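Local atomic coordinates of extracellular solute-binding protein family 1 (Pseudothermotoga lettingae, PDB entry 5CI5), a protein that binds a sugar, here alpha-D-tagatose, as the extracellular solute-binding protein of an ABC transporter, and probably delivers it to the membrane permease. Residues 142-148 with 254-260; 197-202 with 294-298; 100-106 with 127-132. All blocks are in the same frame, centred on the assembly; numbering follows the deposited sequence.

Contact 1: 142-148 with 254-260; sequences LYNKAMF and MAQNRVA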
loop_
_atom_site.group_PDB
_atom_site.type_symbol
_atom_site.label_atom_id
_atom_site.label_comp_id
_atom_site.label_asym_id
_atom_site.label_seq_id
_atom_site.Cartn_x
_atom_site.Cartn_y
_atom_site.Cartn_z
ATOM N N LEU A 142 -2.840 6.681 10.724
ATOM C CA LEU A 142 -1.550 6.846 11.412
ATOM C C LEU A 142 -1.538 8.208 12.069
ATOM O O LEU A 142 -1.866 9.189 11.416
ATOM C CB LEU A 142 -0.409 6.724 10.389
ATOM C CG LEU A 142 1.025 6.838 10.890
ATOM C CD1 LEU A 142 1.432 5.621 11.718
ATOM C CD2 LEU A 142 1.969 6.994 9.679
ATOM N N TYR A 143 -1.200 8.287 13.354
ATOM C CA TYR A 143 -1.261 9.576 14.013
ATOM C C TYR A 143 -0.213 9.741 15.098
ATOM O O TYR A 143 0.321 8.771 15.631
ATOM C CB TYR A 143 -2.678 9.799 14.577
ATOM C CG TYR A 143 -3.086 8.888 15.717
ATOM C CD1 TYR A 143 -3.612 7.617 15.464
ATOM C CD2 TYR A 143 -2.989 9.306 17.045
ATOM C CE1 TYR A 143 -3.996 6.788 16.492
ATOM C CE2 TYR A 143 -3.373 8.474 18.084
ATOM C CZ TYR A 143 -3.883 7.226 17.802
ATOM O OH TYR A 143 -4.267 6.391 18.826
ATOM N N ASN A 144 0.028 11.012 15.419
ATOM C CA ASN A 144 1.117 11.466 16.259
ATOM C C ASN A 144 0.547 11.850 17.616
ATOM O O ASN A 144 -0.216 12.804 17.723
ATOM C CB ASN A 144 1.810 12.653 15.567
ATOM C CG ASN A 144 3.007 13.203 16.344
ATOM O OD1 ASN A 144 2.951 13.385 17.556
ATOM N ND2 ASN A 144 4.100 13.448 15.637
ATOM N N LYS A 145 0.933 11.116 18.654
ATOM C CA LYS A 145 0.368 11.309 19.980
ATOM C C LYS A 145 0.742 12.654 20.592
ATOM O O LYS A 145 -0.099 13.316 21.219
ATOM C CB LYS A 145 0.830 10.184 20.893
ATOM C CG LYS A 145 0.145 8.842 20.632
ATOM C CD LYS A 145 0.695 7.805 21.608
ATOM C CE LYS A 145 -0.311 6.738 21.961
ATOM N NZ LYS A 145 0.182 5.958 23.137
ATOM N N ALA A 146 1.991 13.059 20.393
ATOM C CA ALA A 146 2.488 14.280 21.005
ATOM C C ALA A 146 1.770 15.489 20.443
ATOM O O ALA A 146 1.545 16.467 21.153
ATOM C CB ALA A 146 3.981 14.419 20.789
HETATM N N MSE A 147 1.425 15.426 19.158
HETATM C CA MSE A 147 0.723 16.523 18.511
HETATM C C MSE A 147 -0.707 16.602 19.005
HETATM O O MSE A 147 -1.206 17.697 19.203
HETATM C CB MSE A 147 0.777 16.388 16.997
HETATM C CG MSE A 147 2.178 16.541 16.455
HETATM SE SE MSE A 147 2.237 16.478 14.529
HETATM C CE MSE A 147 1.526 18.239 14.155
ATOM N N PHE A 148 -1.360 15.462 19.237
ATOM C CA PHE A 148 -2.703 15.470 19.828
ATOM C C PHE A 148 -2.648 16.150 21.197
ATOM O O PHE A 148 -3.418 17.077 21.504
ATOM C CB PHE A 148 -3.253 14.039 19.943
ATOM C CG PHE A 148 -4.048 13.599 18.736
ATOM C CD1 PHE A 148 -3.447 13.496 17.493
ATOM C CD2 PHE A 148 -5.385 13.276 18.851
ATOM C CE1 PHE A 148 -4.172 13.086 16.394
ATOM C CE2 PHE A 148 -6.100 12.876 17.764
ATOM C CZ PHE A 148 -5.498 12.787 16.532
HETATM N N MSE A 254 5.404 13.771 9.755
HETATM C CA MSE A 254 4.904 13.378 11.058
HETATM C C MSE A 254 6.090 13.146 12.019
HETATM O O MSE A 254 6.024 13.485 13.201
HETATM C CB MSE A 254 4.027 12.129 10.948
HETATM C CG MSE A 254 3.396 11.753 12.249
HETATM SE SE MSE A 254 2.196 10.221 12.088
HETATM C CE MSE A 254 0.908 10.985 10.832
ATOM N N ALA A 255 7.167 12.571 11.503
ATOM C CA ALA A 255 8.357 12.307 12.308
ATOM C C ALA A 255 8.989 13.620 12.779
ATOM O O ALA A 255 9.750 13.637 13.747
ATOM C CB ALA A 255 9.338 11.488 11.516
ATOM N N GLN A 256 8.689 14.709 12.086
ATOM C CA GLN A 256 9.137 16.031 12.506
ATOM C C GLN A 256 8.090 16.768 13.334
ATOM O O GLN A 256 8.253 17.946 13.591
ATOM C CB GLN A 256 9.475 16.890 11.299
ATOM C CG GLN A 256 10.578 16.346 10.391
ATOM C CD GLN A 256 10.831 17.287 9.229
ATOM O OE1 GLN A 256 9.892 17.731 8.569
ATOM N NE2 GLN A 256 12.101 17.610 8.981
ATOM N N ASN A 257 7.031 16.072 13.745
ATOM C CA ASN A 257 5.900 16.675 14.461
ATOM C C ASN A 257 5.258 17.850 13.719
ATOM O O ASN A 257 4.853 18.840 14.329
ATOM C CB ASN A 257 6.367 17.088 15.862
ATOM C CG ASN A 257 6.973 15.928 16.618
ATOM O OD1 ASN A 257 6.381 14.856 16.709
ATOM N ND2 ASN A 257 8.189 16.115 17.117
ATOM N N ARG A 258 5.098 17.704 12.400
ATOM C CA ARG A 258 4.440 18.734 11.592
ATOM C C ARG A 258 3.127 18.274 10.979
ATOM O O ARG A 258 2.335 19.102 10.570
ATOM C CB ARG A 258 5.365 19.195 10.477
ATOM C CG ARG A 258 6.637 19.831 11.033
ATOM C CD ARG A 258 7.152 20.894 10.129
ATOM N NE ARG A 258 7.520 20.352 8.839
ATOM C CZ ARG A 258 6.871 20.562 7.699
ATOM N NH1 ARG A 258 7.341 20.002 6.600
ATOM N NH2 ARG A 258 5.768 21.305 7.636
ATOM N N VAL A 259 2.906 16.964 10.903
ATOM C CA VAL A 259 1.633 16.435 10.375
ATOM C C VAL A 259 1.111 15.408 11.343
ATOM O O VAL A 259 1.765 14.416 11.588
ATOM C CB VAL A 259 1.794 15.807 8.977
ATOM C CG1 VAL A 259 0.474 15.106 8.512
ATOM C CG2 VAL A 259 2.167 16.862 8.007
ATOM N N ALA A 260 -0.087 15.634 11.883
ATOM C CA ALA A 260 -0.567 14.835 13.005
ATOM C C ALA A 260 -1.272 13.562 12.612
ATOM O O ALA A 260 -1.335 12.644 13.425
ATOM C CB ALA A 260 -1.488 15.660 13.870
#
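Strand 140-144 runs up against the turn after helix 247-255, where Asn144 N donates to Ala260 O at 2.9 Å and Tyr143 CA turns its hydrogen to the same oxygen. The side chain of Asn144 does the rest of the polar work. With CG anti to the backbone N (chi1 -179°), the amide reaches out to the loop. ND2 donates to Asn257 OD1 over 2.9 Å along a nearly straight path (165° at the hydrogen), arriving on a lone pair in the acceptor's carbonyl plane, although the two amide planes stand 73° apart. A weak second bond runs from ND2 to Met254 O at 3.1 Å. Asn144 OD1 meanwhile accepts Met147 N at 3.0 Å from above its carbonyl plane. Asparagine suits this place because one amide can give and accept at once. Were this residue an alanine, Asn257 OD1 would probably lose its donor and the first turn of helix 145-150 its side-chain cap.

Two selenomethionines flank this polar centre. Met147, bent at its last torsion, lays SE 3.4 Å from Asn257 C and CE 3.4 Å from Asn257 O, its CB against the methyl of Ala260, where a small residue lets the chains come close. Met254 sends SE to Leu142 CG, 3.8 Å away. Among the polar atoms buried here, Val259 O finds no partner in the model.

Asn257, with its positive phi, a conformation asparagine tolerates well, is the C-prime residue of a Schellman motif, its N bonded to Met254 O. The contact thus joins a Schellman-type C-cap to an N-cap, just where strand 261-264 begins to pair antiparallel with strand 140-144.

Contact 2: 197-202 with 294-298; sequences MMFLYA and PASVL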
loop_
_atom_site.group_PDB
_atom_site.type_symbol
_atom_site.label_atom_id
_atom_site.label_comp_id
_atom_site.label_asym_id
_atom_site.label_seq_id
_atom_site.Cartn_x
_atom_site.Cartn_y
_atom_site.Cartn_z
HETATM N N MSE A 197 -10.257 5.777 -2.301
HETATM C CA MSE A 197 -10.913 4.512 -1.976
HETATM C C MSE A 197 -11.235 4.401 -0.498
HETATM O O MSE A 197 -12.322 3.938 -0.149
HETATM C CB MSE A 197 -10.057 3.313 -2.400
HETATM C CG MSE A 197 -10.046 3.088 -3.884
HETATM SE SE MSE A 197 -8.927 1.559 -4.392
HETATM C CE MSE A 197 -10.023 0.135 -3.579
HETATM N N MSE A 198 -10.303 4.797 0.369
HETATM C CA MSE A 198 -10.575 4.788 1.816
HETATM C C MSE A 198 -11.836 5.589 2.137
HETATM O O MSE A 198 -12.686 5.117 2.893
HETATM C CB MSE A 198 -9.369 5.328 2.607
HETATM C CG MSE A 198 -8.197 4.402 2.595
HETATM SE SE MSE A 198 -8.499 2.888 3.786
HETATM C CE MSE A 198 -8.268 3.819 5.475
ATOM N N PHE A 199 -11.971 6.780 1.546
ATOM C CA PHE A 199 -13.144 7.612 1.810
ATOM C C PHE A 199 -14.416 7.086 1.104
ATOM O O PHE A 199 -15.513 7.151 1.665
ATOM C CB PHE A 199 -12.845 9.055 1.398
ATOM C CG PHE A 199 -11.993 9.809 2.408
ATOM C CD1 PHE A 199 -10.717 9.387 2.733
ATOM C CD2 PHE A 199 -12.494 10.930 3.044
ATOM C CE1 PHE A 199 -9.957 10.098 3.663
ATOM C CE2 PHE A 199 -11.755 11.621 3.974
ATOM C CZ PHE A 199 -10.481 11.195 4.295
ATOM N N LEU A 200 -14.266 6.571 -0.110
ATOM C CA LEU A 200 -15.375 5.982 -0.874
ATOM C C LEU A 200 -16.030 4.841 -0.105
ATOM O O LEU A 200 -17.246 4.813 0.062
ATOM C CB LEU A 200 -14.844 5.469 -2.210
ATOM C CG LEU A 200 -15.781 4.682 -3.121
ATOM C CD1 LEU A 200 -16.938 5.519 -3.637
ATOM C CD2 LEU A 200 -14.969 4.073 -4.284
ATOM N N TYR A 201 -15.212 3.899 0.360
ATOM C CA TYR A 201 -15.719 2.760 1.100
ATOM C C TYR A 201 -16.215 3.203 2.479
ATOM O O TYR A 201 -17.215 2.652 2.966
ATOM C CB TYR A 201 -14.652 1.640 1.166
ATOM C CG TYR A 201 -14.595 0.851 -0.140
ATOM C CD1 TYR A 201 -13.812 1.275 -1.215
ATOM C CD2 TYR A 201 -15.367 -0.295 -0.322
ATOM C CE1 TYR A 201 -13.792 0.587 -2.406
ATOM C CE2 TYR A 201 -15.349 -0.995 -1.538
ATOM C CZ TYR A 201 -14.564 -0.543 -2.574
ATOM O OH TYR A 201 -14.523 -1.197 -3.804
ATOM N N ALA A 202 -15.589 4.216 3.070
ATOM C CA ALA A 202 -16.080 4.736 4.351
ATOM C C ALA A 202 -17.458 5.401 4.200
ATOM O O ALA A 202 -18.211 5.459 5.157
ATOM C CB ALA A 202 -15.076 5.713 4.957
ATOM N N PRO A 294 -17.230 1.188 8.418
ATOM C CA PRO A 294 -15.785 1.023 8.569
ATOM C C PRO A 294 -15.143 0.558 7.280
ATOM O O PRO A 294 -15.711 -0.284 6.577
ATOM C CB PRO A 294 -15.655 -0.049 9.646
ATOM C CG PRO A 294 -16.969 -0.118 10.305
ATOM C CD PRO A 294 -17.978 0.281 9.304
ATOM N N ALA A 295 -13.960 1.087 6.991
ATOM C CA ALA A 295 -13.232 0.705 5.780
ATOM C C ALA A 295 -11.733 0.625 5.990
ATOM O O ALA A 295 -11.143 1.414 6.720
ATOM C CB ALA A 295 -13.532 1.696 4.652
ATOM N N SER A 296 -11.144 -0.307 5.263
ATOM C CA SER A 296 -9.713 -0.401 5.112
ATOM C C SER A 296 -9.472 -0.976 3.735
ATOM O O SER A 296 -10.343 -1.660 3.193
ATOM C CB SER A 296 -9.093 -1.272 6.209
ATOM O OG SER A 296 -7.679 -1.378 6.083
ATOM N N VAL A 297 -8.316 -0.668 3.161
ATOM C CA VAL A 297 -7.894 -1.218 1.876
ATOM C C VAL A 297 -6.645 -2.091 2.094
ATOM O O VAL A 297 -5.738 -1.727 2.860
ATOM C CB VAL A 297 -7.591 -0.108 0.816
ATOM C CG1 VAL A 297 -7.115 -0.701 -0.498
ATOM C CG2 VAL A 297 -8.842 0.749 0.586
ATOM N N LEU A 298 -6.632 -3.234 1.409
ATOM C CA LEU A 298 -5.580 -4.235 1.459
ATOM C C LEU A 298 -4.404 -3.826 0.564
ATOM O O LEU A 298 -4.605 -3.306 -0.551
ATOM C CB LEU A 298 -6.153 -5.563 0.971
ATOM C CG LEU A 298 -5.271 -6.800 0.922
ATOM C CD1 LEU A 298 -4.872 -7.198 2.336
ATOM C CD2 LEU A 298 -6.040 -7.936 0.238
#
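Tyr201 is the flat group here, and it meets Ala295 through its CB rather than its ring: neither ring face carries an atom of 294-298, while Met197 O, one helical turn back, lies in the ring plane at its edge. With CG anti to the carbonyl carbon (chi1 -79°), the ring is laid back along the helix, and its hydroxyl bonds to Leu207 N. That leaves Tyr201 CB for the methyl of Ala295, 3.7 Å away. The same methyl lies 3.6 Å from Ala202 N and 3.9 Å from Met198 O, so it sits directly on the helix backbone, a place for a residue with one carbon in its side chain.

Met198, a selenomethionine, curls round with bends at chi2 and chi3, which bring SE 3.6 Å from Val297 N and close to Ser296 CA. Its unbranched, flexible chain can bend at both torsions, so that SE and CE lie along the backbone of 295-297. Val297 CG2 then comes between Met198 SE (3.9 Å) and Met197 CB (4.1 Å). Ala295 and Val297 both turn to the helix, whereas Ser296 between them turns away and bonds through OG to Arg139 O. No hydrogen bond spans the two segments; this is apolar packing.

The extended chain leads into strand 298-304, which brings Gly299, Gly300 and Trp301 to the tagatose pocket, and helix 190-202 supplies Glu190 and Leu194 to the same pocket. On the helix side away from this contact, Phe199 packs edge-to-face on Tyr229 of helix 220-234, so helix 190-202 lies between that helix and the extended chain.

Contact 3: 100-106 with 127-132; sequences EPMEEHL and KIRYGL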
loop_
_atom_site.group_PDB
_atom_site.type_symbol
_atom_site.label_atom_id
_atom_site.label_comp_id
_atom_site.label_asym_id
_atom_site.label_seq_id
_atom_site.Cartn_x
_atom_site.Cartn_y
_atom_site.Cartn_z
ATOM N N GLU A 100 5.984 -16.031 -15.177
ATOM C CA GLU A 100 6.037 -17.485 -15.006
ATOM C C GLU A 100 4.994 -17.927 -13.983
ATOM O O GLU A 100 4.897 -17.330 -12.917
ATOM C CB GLU A 100 7.437 -17.890 -14.542
ATOM C CG GLU A 100 7.654 -19.385 -14.362
ATOM C CD GLU A 100 7.882 -20.129 -15.656
ATOM O OE1 GLU A 100 7.833 -19.526 -16.760
ATOM O OE2 GLU A 100 8.154 -21.338 -15.572
ATOM N N PRO A 101 4.197 -18.967 -14.300
ATOM C CA PRO A 101 3.254 -19.460 -13.283
ATOM C C PRO A 101 3.994 -20.045 -12.091
ATOM O O PRO A 101 5.106 -20.579 -12.228
ATOM C CB PRO A 101 2.456 -20.552 -14.020
ATOM C CG PRO A 101 3.389 -21.022 -15.083
ATOM C CD PRO A 101 4.145 -19.782 -15.524
HETATM N N MSE A 102 3.408 -19.923 -10.907
HETATM C CA MSE A 102 4.027 -20.489 -9.709
HETATM C C MSE A 102 3.116 -21.564 -9.038
HETATM O O MSE A 102 3.336 -21.927 -7.886
HETATM C CB MSE A 102 4.422 -19.329 -8.743
HETATM C CG MSE A 102 5.644 -18.443 -9.268
HETATM SE SE MSE A 102 5.970 -16.633 -8.475
HETATM C CE MSE A 102 6.920 -17.193 -6.876
ATOM N N GLU A 103 2.133 -22.114 -9.766
ATOM C CA GLU A 103 1.275 -23.161 -9.215
ATOM C C GLU A 103 2.040 -24.390 -8.761
ATOM O O GLU A 103 1.839 -24.882 -7.653
ATOM C CB GLU A 103 0.235 -23.635 -10.228
ATOM C CG GLU A 103 -1.039 -22.871 -10.237
ATOM C CD GLU A 103 -1.673 -22.686 -8.862
ATOM O OE1 GLU A 103 -1.940 -21.532 -8.533
ATOM O OE2 GLU A 103 -1.938 -23.646 -8.117
ATOM N N GLU A 104 2.908 -24.901 -9.619
ATOM C CA GLU A 104 3.639 -26.100 -9.268
ATOM C C GLU A 104 4.534 -25.862 -8.051
ATOM O O GLU A 104 4.533 -26.647 -7.105
ATOM C CB GLU A 104 4.479 -26.586 -10.428
ATOM C CG GLU A 104 5.425 -27.691 -10.000
ATOM C CD GLU A 104 5.767 -28.601 -11.129
ATOM O OE1 GLU A 104 6.266 -28.097 -12.150
ATOM O OE2 GLU A 104 5.527 -29.816 -10.992
ATOM N N HIS A 105 5.273 -24.767 -8.052
ATOM C CA HIS A 105 6.092 -24.493 -6.872
ATOM C C HIS A 105 5.265 -24.334 -5.587
ATOM O O HIS A 105 5.670 -24.811 -4.526
ATOM C CB HIS A 105 6.937 -23.261 -7.116
ATOM C CG HIS A 105 8.206 -23.552 -7.859
ATOM N ND1 HIS A 105 8.592 -22.828 -8.967
ATOM C CD2 HIS A 105 9.176 -24.467 -7.641
ATOM C CE1 HIS A 105 9.753 -23.285 -9.397
ATOM N NE2 HIS A 105 10.128 -24.283 -8.615
ATOM N N LEU A 106 4.115 -23.651 -5.669
ATOM C CA LEU A 106 3.338 -23.374 -4.477
ATOM C C LEU A 106 2.696 -24.656 -3.970
ATOM O O LEU A 106 2.555 -24.864 -2.761
ATOM C CB LEU A 106 2.284 -22.310 -4.743
ATOM C CG LEU A 106 2.882 -20.927 -4.930
ATOM C CD1 LEU A 106 1.798 -19.995 -5.448
ATOM C CD2 LEU A 106 3.478 -20.386 -3.641
ATOM N N LYS A 127 -7.377 -18.388 -12.293
ATOM C CA LYS A 127 -7.205 -19.446 -11.292
ATOM C C LYS A 127 -5.784 -19.968 -11.202
ATOM O O LYS A 127 -5.536 -21.017 -10.626
ATOM C CB LYS A 127 -8.187 -20.589 -11.566
ATOM C CG LYS A 127 -9.618 -20.120 -11.646
ATOM C CD LYS A 127 -10.084 -19.530 -10.333
ATOM C CE LYS A 127 -11.535 -19.081 -10.437
ATOM N NZ LYS A 127 -12.076 -18.668 -9.121
ATOM N N ILE A 128 -4.840 -19.217 -11.753
ATOM C CA ILE A 128 -3.440 -19.579 -11.640
ATOM C C ILE A 128 -2.712 -18.512 -10.829
ATOM O O ILE A 128 -2.904 -17.322 -11.056
ATOM C CB ILE A 128 -2.813 -19.745 -13.014
ATOM C CG1 ILE A 128 -3.500 -20.911 -13.753
ATOM C CG2 ILE A 128 -1.318 -20.025 -12.918
ATOM C CD1 ILE A 128 -3.356 -20.842 -15.178
ATOM N N ARG A 129 -1.912 -18.952 -9.860
ATOM C CA ARG A 129 -1.125 -18.013 -9.064
ATOM C C ARG A 129 0.180 -17.689 -9.777
ATOM O O ARG A 129 0.926 -18.596 -10.172
ATOM C CB ARG A 129 -0.876 -18.603 -7.677
ATOM C CG ARG A 129 -2.154 -18.643 -6.831
ATOM C CD ARG A 129 -1.994 -19.393 -5.520
ATOM N NE ARG A 129 -1.865 -20.827 -5.722
ATOM C CZ ARG A 129 -1.831 -21.718 -4.735
ATOM N NH1 ARG A 129 -1.914 -21.333 -3.474
ATOM N NH2 ARG A 129 -1.714 -22.994 -5.021
ATOM N N TYR A 130 0.449 -16.386 -9.902
ATOM C CA TYR A 130 1.627 -15.858 -10.584
ATOM C C TYR A 130 2.526 -15.017 -9.683
ATOM O O TYR A 130 3.439 -14.338 -10.179
ATOM C CB TYR A 130 1.187 -14.996 -11.766
ATOM C CG TYR A 130 0.701 -15.791 -12.974
ATOM C CD1 TYR A 130 -0.647 -16.032 -13.177
ATOM C CD2 TYR A 130 1.599 -16.290 -13.904
ATOM C CE1 TYR A 130 -1.096 -16.745 -14.270
ATOM C CE2 TYR A 130 1.165 -17.000 -15.003
ATOM C CZ TYR A 130 -0.185 -17.223 -15.183
ATOM O OH TYR A 130 -0.617 -17.926 -16.297
ATOM N N GLY A 131 2.261 -15.015 -8.376
ATOM C CA GLY A 131 3.133 -14.356 -7.436
ATOM C C GLY A 131 3.076 -14.960 -6.054
ATOM O O GLY A 131 2.107 -15.654 -5.685
ATOM N N LEU A 132 4.128 -14.707 -5.281
ATOM C CA LEU A 132 4.215 -15.168 -3.891
ATOM C C LEU A 132 4.160 -13.933 -2.992
ATOM O O LEU A 132 5.128 -13.190 -2.939
ATOM C CB LEU A 132 5.508 -15.943 -3.637
ATOM C CG LEU A 132 5.770 -16.335 -2.179
ATOM C CD1 LEU A 132 4.540 -16.982 -1.527
ATOM C CD2 LEU A 132 6.989 -17.234 -2.122
HETATM O O HOH W 1 5.752 -15.099 -11.430
HETATM O O HOH W 2 -5.212 -20.976 -7.844
#
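Arg129 and Glu103 cross at about a right angle as side chains, yet their flat ends are tilted only 22° from one another. Arg129 grips the carboxylate side-on: NE reaches OE1 of Glu103 at 2.9 Å and NH2 reaches OE2 at 3.2 Å, a salt bridge with the oxygens in the guanidinium plane and the nitrogens somewhat out of the carboxylate plane. Glu103 OE1 also takes Arg129 N at 2.9 Å on its anti lone pair, so one oxygen holds both backbone and side chain of the same residue. The bend of Glu103 at chi2 (-50°) folds the carboxylate back to meet them. Over one guanidinium face lies Leu106 CD1, offset toward the rim and 3.7 Å above the plane; leucine offers the apolar branch that this flat surface can accept.

Pro101 and Tyr130 meet obliquely, Pro101 CB lying 3.9 Å from Tyr130 CE2, and beside them Met102 N donates to Arg129 O. Leu106 CD2 goes on to Leu132 CD1, at 4.1 Å.

Trp120 adds a cation-pi contact to Arg129. Helix 103-108 is held against the start of strand 128-138, which pairs with strand 298-304, while Trp316 of helix 312-322 packs on Leu106 and Val90 of helix 89-95 touches Tyr130.

How the contacts relate
Followed from the N terminus, the chain first closes contact 3, where only 20 residues separate 100-106 from 127-132, fixing helix 103-108 to the large mixed sheet. Strand 128-138 then leads on to strand 140-144, which opens contact 1. Before that closes at 254-260, helix 190-202 opens contact 2, which closes only at 294-298; contacts 1 and 2 therefore cross. Contact 1 ties together the ends of two helices beside the three-stranded sheet, and contact 2 ties helix 190-202 to the chain running back into strand 298-304 of the mixed sheet. Contacts 1 and 3 lie on opposite sides of the chain's centre, their centres about 41 Å apart.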